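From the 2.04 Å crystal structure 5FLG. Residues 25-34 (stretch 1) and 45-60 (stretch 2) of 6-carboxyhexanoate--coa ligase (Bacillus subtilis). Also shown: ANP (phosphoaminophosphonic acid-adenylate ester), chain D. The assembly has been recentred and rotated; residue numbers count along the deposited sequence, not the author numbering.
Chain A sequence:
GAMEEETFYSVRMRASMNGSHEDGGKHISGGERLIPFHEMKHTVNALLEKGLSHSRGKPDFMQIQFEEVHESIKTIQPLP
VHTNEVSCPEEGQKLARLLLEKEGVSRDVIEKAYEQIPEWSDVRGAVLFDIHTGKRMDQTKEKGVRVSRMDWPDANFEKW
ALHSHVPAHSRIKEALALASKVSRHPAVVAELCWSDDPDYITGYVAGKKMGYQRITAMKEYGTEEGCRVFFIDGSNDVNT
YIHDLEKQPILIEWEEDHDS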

# COMPACT_ATOMS: atom_id res chain seq x y z
N GLY A 25 10.16 -11.23 7.35
CA GLY A 25 11.19 -10.59 6.53
C GLY A 25 12.13 -9.70 7.33
O GLY A 25 11.91 -9.46 8.52
N LYS A 26 13.23 -9.30 6.69
CA LYS A 26 14.06 -8.20 7.15
C LYS A 26 13.43 -6.86 6.76
O LYS A 26 13.13 -6.64 5.59
CB LYS A 26 15.45 -8.30 6.52
CG LYS A 26 16.41 -7.22 7.01
CD LYS A 26 17.77 -7.33 6.34
CE LYS A 26 18.60 -6.10 6.65
NZ LYS A 26 19.81 -5.99 5.79
N HIS A 27 13.12 -6.04 7.76
CA HIS A 27 12.71 -4.65 7.58
C HIS A 27 13.78 -3.90 6.79
O HIS A 27 14.94 -3.89 7.17
CB HIS A 27 12.53 -3.97 8.96
CG HIS A 27 12.26 -2.49 8.88
ND1 HIS A 27 11.11 -1.98 8.35
CD2 HIS A 27 13.01 -1.42 9.25
CE1 HIS A 27 11.16 -0.66 8.36
NE2 HIS A 27 12.30 -0.29 8.92
N ILE A 28 13.41 -3.32 5.66
CA ILE A 28 14.41 -2.55 4.90
C ILE A 28 14.23 -1.06 5.15
O ILE A 28 15.15 -0.35 5.60
CB ILE A 28 14.28 -2.79 3.38
CG1 ILE A 28 14.60 -4.23 3.00
CG2 ILE A 28 15.20 -1.83 2.64
CD1 ILE A 28 16.06 -4.58 3.18
N SER A 29 13.02 -0.59 4.88
CA SER A 29 12.71 0.83 4.97
C SER A 29 11.27 1.09 5.41
O SER A 29 10.38 0.29 5.17
CB SER A 29 12.95 1.49 3.62
OG SER A 29 12.80 2.89 3.73
N GLY A 30 11.06 2.24 6.05
CA GLY A 30 9.72 2.72 6.36
C GLY A 30 9.69 4.23 6.19
O GLY A 30 10.67 4.90 6.40
N GLY A 31 8.56 4.78 5.79
CA GLY A 31 8.44 6.22 5.76
C GLY A 31 7.04 6.69 6.05
O GLY A 31 6.05 5.97 5.81
N GLU A 32 6.92 7.95 6.45
CA GLU A 32 5.61 8.52 6.63
C GLU A 32 5.59 9.99 6.31
O GLU A 32 6.54 10.67 6.57
CB GLU A 32 5.12 8.27 8.08
CG GLU A 32 6.22 8.34 9.10
CD GLU A 32 6.99 7.05 9.24
OE1 GLU A 32 6.35 5.98 9.32
OE2 GLU A 32 8.23 7.12 9.40
N ARG A 33 4.53 10.46 5.69
CA ARG A 33 4.50 11.81 5.17
C ARG A 33 3.10 12.31 5.40
O ARG A 33 2.19 11.53 5.61
CB ARG A 33 4.81 11.85 3.65
CG ARG A 33 6.21 11.36 3.28
CD ARG A 33 7.33 12.30 3.72
NE ARG A 33 7.16 13.61 3.07
CZ ARG A 33 7.45 13.87 1.80
NH1 ARG A 33 8.05 12.96 1.05
NH2 ARG A 33 7.15 15.05 1.27
N LEU A 34 2.95 13.62 5.46
CA LEU A 34 1.65 14.25 5.56
C LEU A 34 1.60 15.45 4.59
O LEU A 34 2.31 16.40 4.76
CB LEU A 34 1.47 14.70 7.00
CG LEU A 34 0.16 15.36 7.39
CD1 LEU A 34 -0.94 14.32 7.36
CD2 LEU A 34 0.29 15.99 8.77
PG ANP D . 14.64 4.43 6.62
O1G ANP D . 14.27 4.13 5.20
O2G ANP D . 16.08 4.12 6.92
O3G ANP D . 14.26 5.78 7.12
PB ANP D . 13.26 3.61 9.12
O1B ANP D . 12.61 4.95 9.16
O2B ANP D . 12.58 2.35 9.52
N3B ANP D . 13.72 3.28 7.49
PA ANP D . 15.43 4.97 10.42
O1A ANP D . 16.88 4.81 10.34
O2A ANP D . 14.72 6.19 9.91
O3A ANP D . 14.67 3.65 9.91
O5' ANP D . 15.11 4.84 12.03
C5' ANP D . 15.91 4.04 12.86
C4' ANP D . 15.01 3.19 13.77
O4' ANP D . 14.14 4.07 14.50
C3' ANP D . 14.12 2.25 12.98
O3' ANP D . 14.72 0.97 12.82
C2' ANP D . 12.91 2.13 13.86
O2' ANP D . 13.20 1.20 14.91
C1' ANP D . 12.83 3.51 14.44
N9 ANP D . 11.90 4.31 13.63
C8 ANP D . 12.11 4.85 12.38
N7 ANP D . 11.04 5.59 12.01
C5 ANP D . 10.12 5.48 13.01
C6 ANP D . 8.75 5.96 13.28
N6 ANP D . 8.08 6.70 12.39
N1 ANP D . 8.17 5.64 14.45
C2 ANP D . 8.79 4.87 15.35
N3 ANP D . 10.06 4.44 15.24
C4 ANP D . 10.70 4.63 14.06
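Stretch 2 (45-60) NALLEKGLSHSRGKPD

How does the second stretch run over the first? Residues 26-34 form a strand, and 45-52 the last turns of a helix lying nearly antiparallel to it, at 160° with a closest axial approach of 7.9 Å. The chain leaves helical geometry at Ser-53, then a type I turn from His-54 to Gly-57 carries it on past the start of the strand, so Lys-26 meets the turn while Arg-33 meets the helix.

What holds the turn against the beginning of the strand? Lys-26, fully extended, donates from NZ to Arg-56 O at 2.9 Å. Arg-56 replies with two hydrogen bonds to one carbonyl, from NH2 to His-27 O at 2.9 Å and from NE to His-27 O at 3.1 Å, while Lys-26 CE lies over one face of its guanidinium. His-27 itself points sideways, and its NE2 donates to ANP O2B at 2.7 Å.

Which strand residue is covered most? Ile-28 loses more area to the other stretch than any other strand residue. Its CG2 lies 3.5 Å from His-54 CB and 3.4 Å from Gly-57 O, and its CG1 reaches Pro-59 CB at 4.4 Å.

How do the two stretches share the nucleotide analogue? Ser-29 CB packs 4.0 Å from Gly-51 CA, and its OG makes a very short 2.4 Å hydrogen bond to ANP O1G. From stretch 2, Lys-50 NZ reaches ANP O3G at 3.0 Å and His-54 NE2 reaches ANP O2G at 2.8 Å, so both stretches grip the same terminal phosphate.

What lets the helix lie close at Gly-31? Gly-31 CA sits 3.9 Å from Leu-47 CD2, and a beta carbon there would clash with that methyl. Beyond it, Glu-32 points away, whereas Arg-33 turns back, with CG 4.2 Å from Leu-47 CD1 and NH1 4.2 Å from Ala-46 CB.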

# COMPACT_ATOMS: atom_id res chain seq x y z
N ASN A 45 6.41 8.81 -5.20
CA ASN A 45 7.71 8.51 -5.80
C ASN A 45 8.90 8.66 -4.85
O ASN A 45 9.85 7.88 -4.90
CB ASN A 45 7.91 9.37 -7.04
CG ASN A 45 7.26 8.76 -8.26
OD1 ASN A 45 7.73 7.74 -8.74
ND2 ASN A 45 6.09 9.25 -8.63
N ALA A 46 8.86 9.64 -3.94
CA ALA A 46 9.95 9.78 -3.00
C ALA A 46 10.00 8.57 -2.08
O ALA A 46 11.08 8.06 -1.77
CB ALA A 46 9.86 11.08 -2.19
N LEU A 47 8.84 8.10 -1.65
CA LEU A 47 8.80 6.91 -0.79
C LEU A 47 9.22 5.66 -1.57
O LEU A 47 9.92 4.81 -1.04
CB LEU A 47 7.41 6.73 -0.19
CG LEU A 47 7.05 7.77 0.88
CD1 LEU A 47 5.57 7.73 1.23
CD2 LEU A 47 7.89 7.57 2.12
N LEU A 48 8.72 5.50 -2.78
CA LEU A 48 9.13 4.35 -3.59
C LEU A 48 10.65 4.31 -3.65
O LEU A 48 11.26 3.30 -3.32
CB LEU A 48 8.54 4.42 -4.98
CG LEU A 48 8.91 3.29 -5.95
CD1 LEU A 48 8.50 1.95 -5.40
CD2 LEU A 48 8.27 3.54 -7.30
N GLU A 49 11.25 5.43 -4.01
CA GLU A 49 12.69 5.49 -4.27
C GLU A 49 13.49 5.27 -2.98
O GLU A 49 14.56 4.64 -2.97
CB GLU A 49 13.04 6.85 -4.89
CG GLU A 49 14.52 7.19 -4.91
CD GLU A 49 15.35 6.20 -5.74
OE1 GLU A 49 14.88 5.08 -6.02
OE2 GLU A 49 16.52 6.53 -6.05
N LYS A 50 12.97 5.78 -1.88
CA LYS A 50 13.60 5.58 -0.60
C LYS A 50 13.66 4.11 -0.25
O LYS A 50 14.68 3.60 0.18
CB LYS A 50 12.78 6.37 0.42
CG LYS A 50 13.02 6.04 1.86
CD LYS A 50 12.10 6.96 2.65
CE LYS A 50 12.13 6.66 4.13
NZ LYS A 50 13.33 7.31 4.68
N GLY A 51 12.60 3.40 -0.55
CA GLY A 51 12.58 1.97 -0.31
C GLY A 51 13.45 1.16 -1.27
O GLY A 51 14.06 0.17 -0.87
N LEU A 52 13.55 1.60 -2.53
CA LEU A 52 14.30 0.84 -3.56
C LEU A 52 15.82 1.06 -3.53
O LEU A 52 16.56 0.25 -4.04
CB LEU A 52 13.81 1.18 -4.96
CG LEU A 52 12.37 0.79 -5.29
CD1 LEU A 52 12.07 1.14 -6.73
CD2 LEU A 52 12.10 -0.67 -5.02
N SER A 53 16.29 2.14 -2.93
CA SER A 53 17.71 2.42 -2.98
C SER A 53 18.30 2.33 -1.57
O SER A 53 19.17 3.10 -1.22
CB SER A 53 17.92 3.82 -3.54
OG SER A 53 17.31 4.76 -2.66
N HIS A 54 17.78 1.45 -0.73
CA HIS A 54 18.18 1.47 0.66
C HIS A 54 19.49 0.70 0.86
O HIS A 54 19.66 -0.39 0.32
CB HIS A 54 17.09 0.91 1.56
CG HIS A 54 17.14 1.42 2.96
ND1 HIS A 54 18.18 1.10 3.81
CD2 HIS A 54 16.44 2.39 3.58
CE1 HIS A 54 18.02 1.75 4.95
NE2 HIS A 54 16.99 2.56 4.82
N SER A 55 20.35 1.21 1.73
CA SER A 55 21.61 0.56 2.07
C SER A 55 21.42 -0.77 2.83
O SER A 55 22.36 -1.53 2.97
CB SER A 55 22.45 1.50 2.93
OG SER A 55 21.84 1.72 4.22
N ARG A 56 20.24 -1.01 3.39
CA ARG A 56 20.00 -2.28 4.05
C ARG A 56 19.63 -3.37 3.01
O ARG A 56 19.43 -4.52 3.36
CB ARG A 56 18.91 -2.15 5.12
CG ARG A 56 19.37 -1.37 6.35
CD ARG A 56 18.25 -1.00 7.31
NE ARG A 56 17.49 -2.15 7.79
CZ ARG A 56 17.82 -2.89 8.85
NH1 ARG A 56 18.94 -2.65 9.52
NH2 ARG A 56 17.08 -3.95 9.16
N GLY A 57 19.57 -3.00 1.73
CA GLY A 57 19.35 -3.96 0.65
C GLY A 57 18.09 -3.69 -0.17
O GLY A 57 17.30 -2.78 0.13
N LYS A 58 17.85 -4.56 -1.14
CA LYS A 58 16.74 -4.41 -2.09
C LYS A 58 15.51 -5.17 -1.58
O LYS A 58 15.60 -6.33 -1.22
CB LYS A 58 17.18 -4.95 -3.46
CG LYS A 58 16.05 -5.45 -4.33
CD LYS A 58 16.56 -6.27 -5.51
CE LYS A 58 15.50 -7.28 -5.97
NZ LYS A 58 15.85 -7.85 -7.30
N PRO A 59 14.36 -4.49 -1.49
CA PRO A 59 13.13 -5.14 -1.00
C PRO A 59 12.51 -6.09 -2.02
O PRO A 59 12.75 -5.96 -3.23
CB PRO A 59 12.20 -3.97 -0.71
CG PRO A 59 12.66 -2.89 -1.62
CD PRO A 59 14.15 -3.07 -1.79
N ASP A 60 11.87 -7.15 -1.54
CA ASP A 60 11.00 -7.96 -2.40
C ASP A 60 9.53 -7.76 -2.07
O ASP A 60 8.67 -8.42 -2.65
CB ASP A 60 11.35 -9.46 -2.34
CG ASP A 60 11.45 -9.98 -0.94
OD1 ASP A 60 10.54 -9.72 -0.12
OD2 ASP A 60 12.46 -10.66 -0.67
O HOH W 1 11.64 7.06 7.32